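Local coordinates for amine oxidase (Emericella nidulans, PDB 3PGB), which probably oxidises primary amines, as copper amine oxidases do, using a copper ion and a topaquinone cofactor made from one of its own tyrosines, at residues A332-R337 against G753-T758; A400-Y405 against V636-W641; V690-G695 against V717-L722. One frame throughout, in Å; residues are numbered along the deposited sequence.

Contact 1. Residues A332-R337 against G753-T758; sequences APDGAR and GQSNET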
loop_
_atom_site.group_PDB
_atom_site.type_symbol
_atom_site.label_atom_id
_atom_site.label_comp_id
_atom_site.label_asym_id
_atom_site.label_seq_id
_atom_site.Cartn_x
_atom_site.Cartn_y
_atom_site.Cartn_z
ATOM N N ALA A 332 -16.108 -19.649 -1.307
ATOM C CA ALA A 332 -15.786 -19.966 -2.700
ATOM C C ALA A 332 -16.859 -20.883 -3.278
ATOM O O ALA A 332 -16.689 -22.097 -3.290
ATOM C CB ALA A 332 -14.417 -20.623 -2.794
ATOM N N PRO A 333 -17.968 -20.300 -3.772
ATOM C CA PRO A 333 -19.128 -21.065 -4.245
ATOM C C PRO A 333 -18.801 -22.163 -5.249
ATOM O O PRO A 333 -19.389 -23.241 -5.176
ATOM C CB PRO A 333 -20.006 -20.005 -4.913
ATOM C CG PRO A 333 -19.611 -18.725 -4.281
ATOM C CD PRO A 333 -18.164 -18.849 -3.945
ATOM N N ASP A 334 -17.878 -21.899 -6.173
ATOM C CA ASP A 334 -17.469 -22.907 -7.153
ATOM C C ASP A 334 -16.122 -23.540 -6.823
ATOM O O ASP A 334 -15.511 -24.180 -7.673
ATOM C CB ASP A 334 -17.462 -22.310 -8.562
ATOM C CG ASP A 334 -18.858 -22.025 -9.073
ATOM O OD1 ASP A 334 -19.784 -21.947 -8.241
ATOM O OD2 ASP A 334 -19.040 -21.868 -10.298
ATOM N N GLY A 335 -15.674 -23.390 -5.582
ATOM C CA GLY A 335 -14.389 -23.939 -5.171
ATOM C C GLY A 335 -13.202 -23.274 -5.846
ATOM O O GLY A 335 -13.265 -22.101 -6.223
ATOM N N ALA A 336 -12.125 -24.043 -6.006
ATOM C CA ALA A 336 -10.833 -23.528 -6.468
ATOM C C ALA A 336 -10.771 -23.394 -7.984
ATOM O O ALA A 336 -10.831 -24.391 -8.699
ATOM C CB ALA A 336 -9.717 -24.446 -5.987
ATOM N N ARG A 337 -10.630 -22.166 -8.477
ATOM C CA ARG A 337 -10.532 -21.921 -9.927
ATOM C C ARG A 337 -9.082 -21.893 -10.423
ATOM O O ARG A 337 -8.697 -21.044 -11.220
ATOM C CB ARG A 337 -11.238 -20.621 -10.298
ATOM C CG ARG A 337 -12.732 -20.614 -9.990
ATOM C CD ARG A 337 -13.398 -19.375 -10.581
ATOM N NE ARG A 337 -12.622 -18.180 -10.267
ATOM C CZ ARG A 337 -12.625 -17.048 -10.964
ATOM N NH1 ARG A 337 -13.378 -16.897 -12.045
ATOM N NH2 ARG A 337 -11.852 -16.052 -10.562
ATOM N N GLY A 753 -21.145 -13.802 -19.977
ATOM C CA GLY A 753 -20.941 -15.243 -19.869
ATOM C C GLY A 753 -20.412 -15.741 -18.534
ATOM O O GLY A 753 -19.935 -16.875 -18.443
ATOM N N GLN A 754 -20.499 -14.911 -17.497
ATOM C CA GLN A 754 -20.161 -15.348 -16.143
ATOM C C GLN A 754 -21.271 -16.239 -15.591
ATOM O O GLN A 754 -22.306 -16.442 -16.232
ATOM C CB GLN A 754 -19.925 -14.150 -15.209
ATOM C CG GLN A 754 -21.178 -13.368 -14.842
ATOM C CD GLN A 754 -20.887 -12.191 -13.937
ATOM O OE1 GLN A 754 -20.749 -12.345 -12.718
ATOM N NE2 GLN A 754 -20.800 -11.002 -14.526
ATOM N N SER A 755 -21.040 -16.757 -14.392
ATOM C CA SER A 755 -21.990 -17.621 -13.711
ATOM C C SER A 755 -23.288 -16.876 -13.397
ATOM O O SER A 755 -23.246 -15.742 -12.914
ATOM C CB SER A 755 -21.359 -18.133 -12.413
ATOM O OG SER A 755 -22.096 -19.208 -11.867
ATOM N N ASN A 756 -24.428 -17.506 -13.694
ATOM C CA ASN A 756 -25.745 -17.018 -13.251
ATOM C C ASN A 756 -26.336 -18.019 -12.267
ATOM O O ASN A 756 -27.554 -18.206 -12.180
ATOM C CB ASN A 756 -26.697 -16.807 -14.436
ATOM C CG ASN A 756 -27.905 -15.937 -14.074
ATOM O OD1 ASN A 756 -29.058 -16.359 -14.202
ATOM N ND2 ASN A 756 -27.638 -14.719 -13.615
ATOM N N GLU A 757 -25.443 -18.643 -11.512
ATOM C CA GLU A 757 -25.786 -19.731 -10.620
ATOM C C GLU A 757 -26.454 -19.197 -9.363
ATOM O O GLU A 757 -26.065 -18.159 -8.835
ATOM C CB GLU A 757 -24.511 -20.489 -10.246
ATOM C CG GLU A 757 -24.709 -21.798 -9.482
ATOM C CD GLU A 757 -23.382 -22.401 -9.023
ATOM O OE1 GLU A 757 -22.393 -21.640 -8.920
ATOM O OE2 GLU A 757 -23.329 -23.626 -8.765
ATOM N N THR A 758 -27.483 -19.909 -8.918
ATOM C CA THR A 758 -28.048 -19.739 -7.594
ATOM C C THR A 758 -27.751 -21.033 -6.849
ATOM O O THR A 758 -28.131 -22.111 -7.307
ATOM C CB THR A 758 -29.570 -19.505 -7.656
ATOM O OG1 THR A 758 -29.841 -18.295 -8.376
ATOM C CG2 THR A 758 -30.173 -19.407 -6.252
HETATM O O HOH W 1 -21.070 -24.123 -7.251
#
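Asp-334 OD1 meets Glu-757 in two ways, directly and through a water. Its direct neighbour is Glu-757 OE1, with 2.7 Å between the two oxygens. Two ionised carboxylates would not normally sit so close, so one of them probably carries a proton. Water 1 lies within hydrogen-bonding distance of Asp-334 OD1, at 2.7 Å. The same water is 2.8 Å from Glu-757 OE2, so it spans the two acids beside their direct approach. Pro-333 O is also close to water 1, at 2.8 Å. The carboxylate planes are turned 76° apart, and the two side chains run past one another in opposite senses. Glu-757 reaches across on an extended chain, its CG opposite the backbone N (chi1 -171°). Ser-755 is a more distant neighbour, with its OG 4.3 Å from Asp-334 OD2. That second oxygen, OD2, accepts a hydrogen bond from the backbone N of Gln-326 of the second subunit. Pro-333 packs on Leu-763 of the same neighbouring subunit. The acid pair thus joins two loops of one chain, and the second subunit takes the other oxygen of Asp-334. The loop 332-337 opens with a type I beta turn, Ala-332 to Gly-335, closed by Gly-335 N to Ala-332 O at 2.8 Å. Asp-334 is its third residue, and it presents a water-bridged carboxyl pair at the dimer interface.

Contact 2. Residues A400-Y405 against V636-W641; sequences AYLDSY and VHAAHW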
loop_
_atom_site.group_PDB
_atom_site.type_symbol
_atom_site.label_atom_id
_atom_site.label_comp_id
_atom_site.label_asym_id
_atom_site.label_seq_id
_atom_site.Cartn_x
_atom_site.Cartn_y
_atom_site.Cartn_z
ATOM N N ALA A 400 22.056 -7.481 15.219
ATOM C CA ALA A 400 21.797 -7.361 13.792
ATOM C C ALA A 400 21.498 -8.761 13.259
ATOM O O ALA A 400 22.354 -9.406 12.663
ATOM C CB ALA A 400 22.983 -6.739 13.081
ATOM N N TYR A 401 20.274 -9.226 13.510
ATOM C CA TYR A 401 19.860 -10.570 13.117
ATOM C C TYR A 401 19.878 -10.744 11.604
ATOM O O TYR A 401 19.420 -9.880 10.860
ATOM C CB TYR A 401 18.447 -10.900 13.631
ATOM C CG TYR A 401 18.339 -11.072 15.129
ATOM C CD1 TYR A 401 19.104 -12.017 15.794
ATOM C CD2 TYR A 401 17.456 -10.308 15.875
ATOM C CE1 TYR A 401 19.011 -12.180 17.153
ATOM C CE2 TYR A 401 17.355 -10.465 17.241
ATOM C CZ TYR A 401 18.139 -11.408 17.874
ATOM O OH TYR A 401 18.061 -11.590 19.237
ATOM N N LEU A 402 20.430 -11.870 11.172
ATOM C CA LEU A 402 20.340 -12.328 9.805
ATOM C C LEU A 402 19.645 -13.679 9.890
ATOM O O LEU A 402 20.258 -14.679 10.265
ATOM C CB LEU A 402 21.733 -12.429 9.184
ATOM C CG LEU A 402 22.442 -11.077 8.990
ATOM C CD1 LEU A 402 23.936 -11.254 8.765
ATOM C CD2 LEU A 402 21.810 -10.279 7.842
ATOM N N ASP A 403 18.355 -13.691 9.556
ATOM C CA ASP A 403 17.458 -14.787 9.944
ATOM C C ASP A 403 17.690 -16.143 9.276
ATOM O O ASP A 403 17.254 -17.162 9.805
ATOM C CB ASP A 403 15.995 -14.369 9.745
ATOM C CG ASP A 403 15.472 -13.511 10.881
ATOM O OD1 ASP A 403 15.884 -13.730 12.044
ATOM O OD2 ASP A 403 14.634 -12.625 10.608
ATOM N N SER A 404 18.364 -16.176 8.130
ATOM C CA SER A 404 18.598 -17.452 7.457
ATOM C C SER A 404 19.572 -18.334 8.244
ATOM O O SER A 404 19.655 -19.532 7.995
ATOM C CB SER A 404 19.077 -17.252 6.021
ATOM O OG SER A 404 20.406 -16.800 5.983
ATOM N N TYR A 405 20.300 -17.744 9.189
ATOM C CA TYR A 405 21.092 -18.509 10.156
ATOM C C TYR A 405 20.179 -19.461 10.932
ATOM O O TYR A 405 20.493 -20.640 11.096
ATOM C CB TYR A 405 21.810 -17.562 11.126
ATOM C CG TYR A 405 22.535 -18.262 12.258
ATOM C CD1 TYR A 405 23.804 -18.802 12.068
ATOM C CD2 TYR A 405 21.955 -18.380 13.518
ATOM C CE1 TYR A 405 24.479 -19.449 13.105
ATOM C CE2 TYR A 405 22.625 -19.029 14.564
ATOM C CZ TYR A 405 23.883 -19.562 14.344
ATOM O OH TYR A 405 24.550 -20.200 15.363
ATOM N N VAL A 636 29.499 -5.185 9.489
ATOM C CA VAL A 636 30.739 -5.145 8.725
ATOM C C VAL A 636 30.417 -5.529 7.268
ATOM O O VAL A 636 29.706 -4.785 6.600
ATOM C CB VAL A 636 31.844 -5.999 9.392
ATOM C CG1 VAL A 636 33.181 -5.815 8.687
ATOM C CG2 VAL A 636 31.974 -5.612 10.855
ATOM N N HIS A 637 30.884 -6.676 6.781
ATOM C CA HIS A 637 30.636 -7.057 5.383
ATOM C C HIS A 637 29.469 -8.052 5.210
ATOM O O HIS A 637 29.229 -8.526 4.097
ATOM C CB HIS A 637 31.909 -7.641 4.752
ATOM C CG HIS A 637 33.065 -6.689 4.722
ATOM N ND1 HIS A 637 33.014 -5.473 4.071
ATOM C CD2 HIS A 637 34.315 -6.785 5.237
ATOM C CE1 HIS A 637 34.174 -4.855 4.201
ATOM N NE2 HIS A 637 34.983 -5.631 4.902
ATOM N N ALA A 638 28.731 -8.327 6.289
ATOM C CA ALA A 638 27.789 -9.456 6.332
ATOM C C ALA A 638 26.443 -9.262 5.613
ATOM O O ALA A 638 25.751 -10.240 5.329
ATOM C CB ALA A 638 27.540 -9.869 7.784
ATOM N N ALA A 639 26.066 -8.017 5.334
ATOM C CA ALA A 639 24.767 -7.724 4.717
ATOM C C ALA A 639 24.831 -6.466 3.854
ATOM O O ALA A 639 24.125 -5.490 4.109
ATOM C CB ALA A 639 23.711 -7.574 5.788
ATOM N N HIS A 640 25.679 -6.490 2.829
ATOM C CA HIS A 640 25.844 -5.319 1.959
ATOM C C HIS A 640 24.648 -5.071 1.046
ATOM O O HIS A 640 24.536 -4.010 0.436
ATOM C CB HIS A 640 27.110 -5.442 1.113
ATOM C CG HIS A 640 28.358 -5.046 1.833
ATOM N ND1 HIS A 640 28.537 -3.792 2.373
ATOM C CD2 HIS A 640 29.504 -5.726 2.073
ATOM C CE1 HIS A 640 29.732 -3.722 2.931
ATOM N NE2 HIS A 640 30.338 -4.884 2.762
ATOM N N TRP A 641 23.778 -6.066 0.929
ATOM C CA TRP A 641 22.554 -5.945 0.140
ATOM C C TRP A 641 21.541 -5.017 0.811
ATOM O O TRP A 641 20.634 -4.509 0.152
ATOM C CB TRP A 641 21.921 -7.323 -0.077
ATOM C CG TRP A 641 21.781 -8.100 1.182
ATOM C CD1 TRP A 641 22.633 -9.047 1.651
ATOM C CD2 TRP A 641 20.750 -7.968 2.159
ATOM N NE1 TRP A 641 22.194 -9.528 2.854
ATOM C CE2 TRP A 641 21.037 -8.880 3.192
ATOM C CE3 TRP A 641 19.602 -7.177 2.260
ATOM C CZ2 TRP A 641 20.219 -9.025 4.308
ATOM C CZ3 TRP A 641 18.787 -7.327 3.368
ATOM C CH2 TRP A 641 19.101 -8.240 4.376
#
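Strand 400-402 brings Leu-402 against Ala-638, Ala-639 and Trp-641 of the loop 636-641. Just before it, Tyr-401 bonds through its OH to Gln-509 and through its backbone to Ala-387 of strand 374-389. Leu-402 then turns toward the loop, with CG beside the backbone N (chi1 -67°), and its two methyls divide the work. CD1 lies 4.0 Å from Ala-638 CB. CD2 lies 3.9 Å from Ala-639 CB and 4.1 Å from Trp-641 CZ2, approaching the indole obliquely. Ala-639 CB in turn sits over one face of that indole, nearer its border than its middle. It therefore fills the corner between leucine and tryptophan. The first torsion of Trp-641 (chi1 50°) turns the indole so that CZ2 comes to Leu-402 CD2, and the ring also touches strands 374-389 and 532-542. After Leu-402 the chain bends, with Tyr-405 N bonded to Leu-402 O at 3.2 Å. This bend carries Asp-403, the predicted proton acceptor of the active site, and Ser-404, whose OG bonds to Glu-384. The meeting is buried, and apolar in its side-chain contacts. No hydrogen bond crosses it, so van der Waals contact and burial hold the two segments together.

Contact 3. Residues V690-G695 against V717-L722; sequences VWLNLG and VAFTPL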
loop_
_atom_site.group_PDB
_atom_site.type_symbol
_atom_site.label_atom_id
_atom_site.label_comp_id
_atom_site.label_asym_id
_atom_site.label_seq_id
_atom_site.Cartn_x
_atom_site.Cartn_y
_atom_site.Cartn_z
ATOM N N VAL A 690 17.423 -8.488 -10.699
ATOM C CA VAL A 690 17.041 -7.361 -9.868
ATOM C C VAL A 690 16.892 -7.857 -8.434
ATOM O O VAL A 690 16.105 -8.754 -8.163
ATOM C CB VAL A 690 15.739 -6.728 -10.357
ATOM C CG1 VAL A 690 15.387 -5.507 -9.510
ATOM C CG2 VAL A 690 15.867 -6.351 -11.823
ATOM N N TRP A 691 17.685 -7.279 -7.535
ATOM C CA TRP A 691 17.642 -7.595 -6.112
ATOM C C TRP A 691 16.870 -6.486 -5.390
ATOM O O TRP A 691 17.291 -5.334 -5.397
ATOM C CB TRP A 691 19.066 -7.699 -5.547
ATOM C CG TRP A 691 19.968 -8.620 -6.310
ATOM C CD1 TRP A 691 20.740 -8.304 -7.388
ATOM C CD2 TRP A 691 20.199 -10.008 -6.050
ATOM N NE1 TRP A 691 21.433 -9.409 -7.820
ATOM C CE2 TRP A 691 21.119 -10.468 -7.014
ATOM C CE3 TRP A 691 19.718 -10.908 -5.097
ATOM C CZ2 TRP A 691 21.567 -11.788 -7.052
ATOM C CZ3 TRP A 691 20.166 -12.219 -5.135
ATOM C CH2 TRP A 691 21.083 -12.646 -6.105
ATOM N N LEU A 692 15.745 -6.839 -4.772
ATOM C CA LEU A 692 14.839 -5.855 -4.167
ATOM C C LEU A 692 14.771 -6.001 -2.662
ATOM O O LEU A 692 14.668 -7.120 -2.153
ATOM C CB LEU A 692 13.422 -6.032 -4.712
ATOM C CG LEU A 692 13.238 -5.863 -6.210
ATOM C CD1 LEU A 692 11.836 -6.294 -6.585
ATOM C CD2 LEU A 692 13.519 -4.418 -6.631
ATOM N N ASN A 693 14.811 -4.873 -1.954
ATOM C CA ASN A 693 14.568 -4.862 -0.517
ATOM C C ASN A 693 13.147 -4.423 -0.183
ATOM O O ASN A 693 12.692 -3.364 -0.622
ATOM C CB ASN A 693 15.564 -3.951 0.207
ATOM C CG ASN A 693 16.920 -4.604 0.413
ATOM O OD1 ASN A 693 17.016 -5.815 0.619
ATOM N ND2 ASN A 693 17.973 -3.801 0.372
ATOM N N LEU A 694 12.439 -5.260 0.568
ATOM C CA LEU A 694 11.279 -4.811 1.307
ATOM C C LEU A 694 11.799 -4.489 2.699
ATOM O O LEU A 694 12.791 -5.075 3.137
ATOM C CB LEU A 694 10.199 -5.892 1.358
ATOM C CG LEU A 694 9.679 -6.442 0.024
ATOM C CD1 LEU A 694 8.403 -7.235 0.259
ATOM C CD2 LEU A 694 9.435 -5.359 -0.993
ATOM N N GLY A 695 11.166 -3.549 3.392
ATOM C CA GLY A 695 11.635 -3.172 4.717
ATOM C C GLY A 695 10.847 -2.079 5.409
ATOM O O GLY A 695 10.007 -1.429 4.795
ATOM N N VAL A 717 6.337 -4.662 -2.909
ATOM C CA VAL A 717 6.655 -4.220 -4.266
ATOM C C VAL A 717 5.700 -4.908 -5.229
ATOM O O VAL A 717 5.068 -5.897 -4.881
ATOM C CB VAL A 717 8.114 -4.547 -4.674
ATOM C CG1 VAL A 717 9.089 -3.612 -3.978
ATOM C CG2 VAL A 717 8.453 -6.003 -4.383
ATOM N N ALA A 718 5.593 -4.370 -6.435
ATOM C CA ALA A 718 4.712 -4.926 -7.443
ATOM C C ALA A 718 5.382 -4.869 -8.808
ATOM O O ALA A 718 6.014 -3.875 -9.154
ATOM C CB ALA A 718 3.418 -4.164 -7.468
ATOM N N PHE A 719 5.255 -5.951 -9.567
ATOM C CA PHE A 719 5.760 -6.002 -10.931
ATOM C C PHE A 719 4.537 -5.947 -11.820
ATOM O O PHE A 719 3.649 -6.783 -11.688
ATOM C CB PHE A 719 6.551 -7.291 -11.198
ATOM C CG PHE A 719 7.455 -7.705 -10.072
ATOM C CD1 PHE A 719 8.164 -6.770 -9.343
ATOM C CD2 PHE A 719 7.631 -9.050 -9.769
ATOM C CE1 PHE A 719 9.012 -7.161 -8.320
ATOM C CE2 PHE A 719 8.481 -9.446 -8.747
ATOM C CZ PHE A 719 9.169 -8.501 -8.020
ATOM N N THR A 720 4.480 -4.955 -12.702
ATOM C CA THR A 720 3.333 -4.767 -13.583
ATOM C C THR A 720 3.796 -4.626 -15.030
ATOM O O THR A 720 4.847 -4.053 -15.273
ATOM C CB THR A 720 2.512 -3.523 -13.173
ATOM O OG1 THR A 720 1.238 -3.556 -13.825
ATOM C CG2 THR A 720 3.235 -2.217 -13.539
ATOM N N PRO A 721 3.023 -5.159 -15.995
ATOM C CA PRO A 721 3.395 -4.985 -17.396
ATOM C C PRO A 721 3.523 -3.516 -17.782
ATOM O O PRO A 721 2.757 -2.683 -17.298
ATOM C CB PRO A 721 2.230 -5.634 -18.150
ATOM C CG PRO A 721 1.736 -6.665 -17.227
ATOM C CD PRO A 721 1.857 -6.050 -15.862
ATOM N N LEU A 722 4.508 -3.212 -18.621
ATOM C CA LEU A 722 4.768 -1.850 -19.065
ATOM C C LEU A 722 5.076 -1.904 -20.559
ATOM O O LEU A 722 6.109 -2.439 -20.959
ATOM C CB LEU A 722 5.934 -1.255 -18.276
ATOM C CG LEU A 722 6.127 0.264 -18.320
ATOM C CD1 LEU A 722 6.429 0.729 -19.730
ATOM C CD2 LEU A 722 4.913 0.988 -17.768
#
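Leu-692 and Leu-694 of one strand meet Val-717 and Phe-719 of the other by apolar contact. Among the aliphatic pairs, Leu-694 CD2 is set against the fork of Val-717. It lies 3.5 Å from Val-717 CG1 and 3.6 Å from Val-717 CG2, and the two side chains cross obliquely. Leu-694 gets there although its CB does not point at the other strand, because CG lies opposite the carbonyl carbon (chi1 -57°) and the branch swings across. Val-717 CG2 also faces Leu-692 CD1, at 4.0 Å. Val-717 CG2 therefore touches both leucines.

The aromatic contact belongs to Leu-692. Its CD1 comes to the edge of the Phe-719 ring, near the ring plane, at 3.4 Å from Phe-719 CE1. The two side chains approach from opposite directions. Phe-719 also stands edge-to-face with Phe-542, a residue of a calcium site.

The segment axes come within 9.5 Å, with N-to-C directions 140° apart, and no hydrogen bond links 690-695 to 717-722. This is face-to-face packing of two layers, in keeping with the large beta sandwich of the copper amine oxidase catalytic domain. Strand 686-698 bonds to strand 532-542 in its own layer, while strand 714-722 pairs with strands 498-504 and 613-619.

Among the polar groups, the CB of Asn-693 is directed away from strand 717-722, and its OD1 takes a hydrogen bond from Asn-537 ND2. Beyond Leu-694, the backbone N of Gly-695 bonds to Ser-715 OG.

Overall arrangement
Contacts 2 and 3 are neighbours inside the catalytic domain, with centres 21 Å apart. They join where Trp-641 O lies 2.8 Å from Asn-693 ND2, a probable hydrogen bond. Both come near the copper ligand His-534: the side chain of Trp-641 is about 9 Å from it and that of Leu-694 about 8 Å. The copper ion itself is about 13 Å from the side chain of Leu-694. Contact 2 also carries Asp-403, the predicted proton acceptor. Contact 1 is remote, its centre 47 Å from that of contact 2 and 33 Å from that of contact 3. Along the chain it encloses both in series. Contacts 1 and 3, unlike contact 2, touch the second subunit.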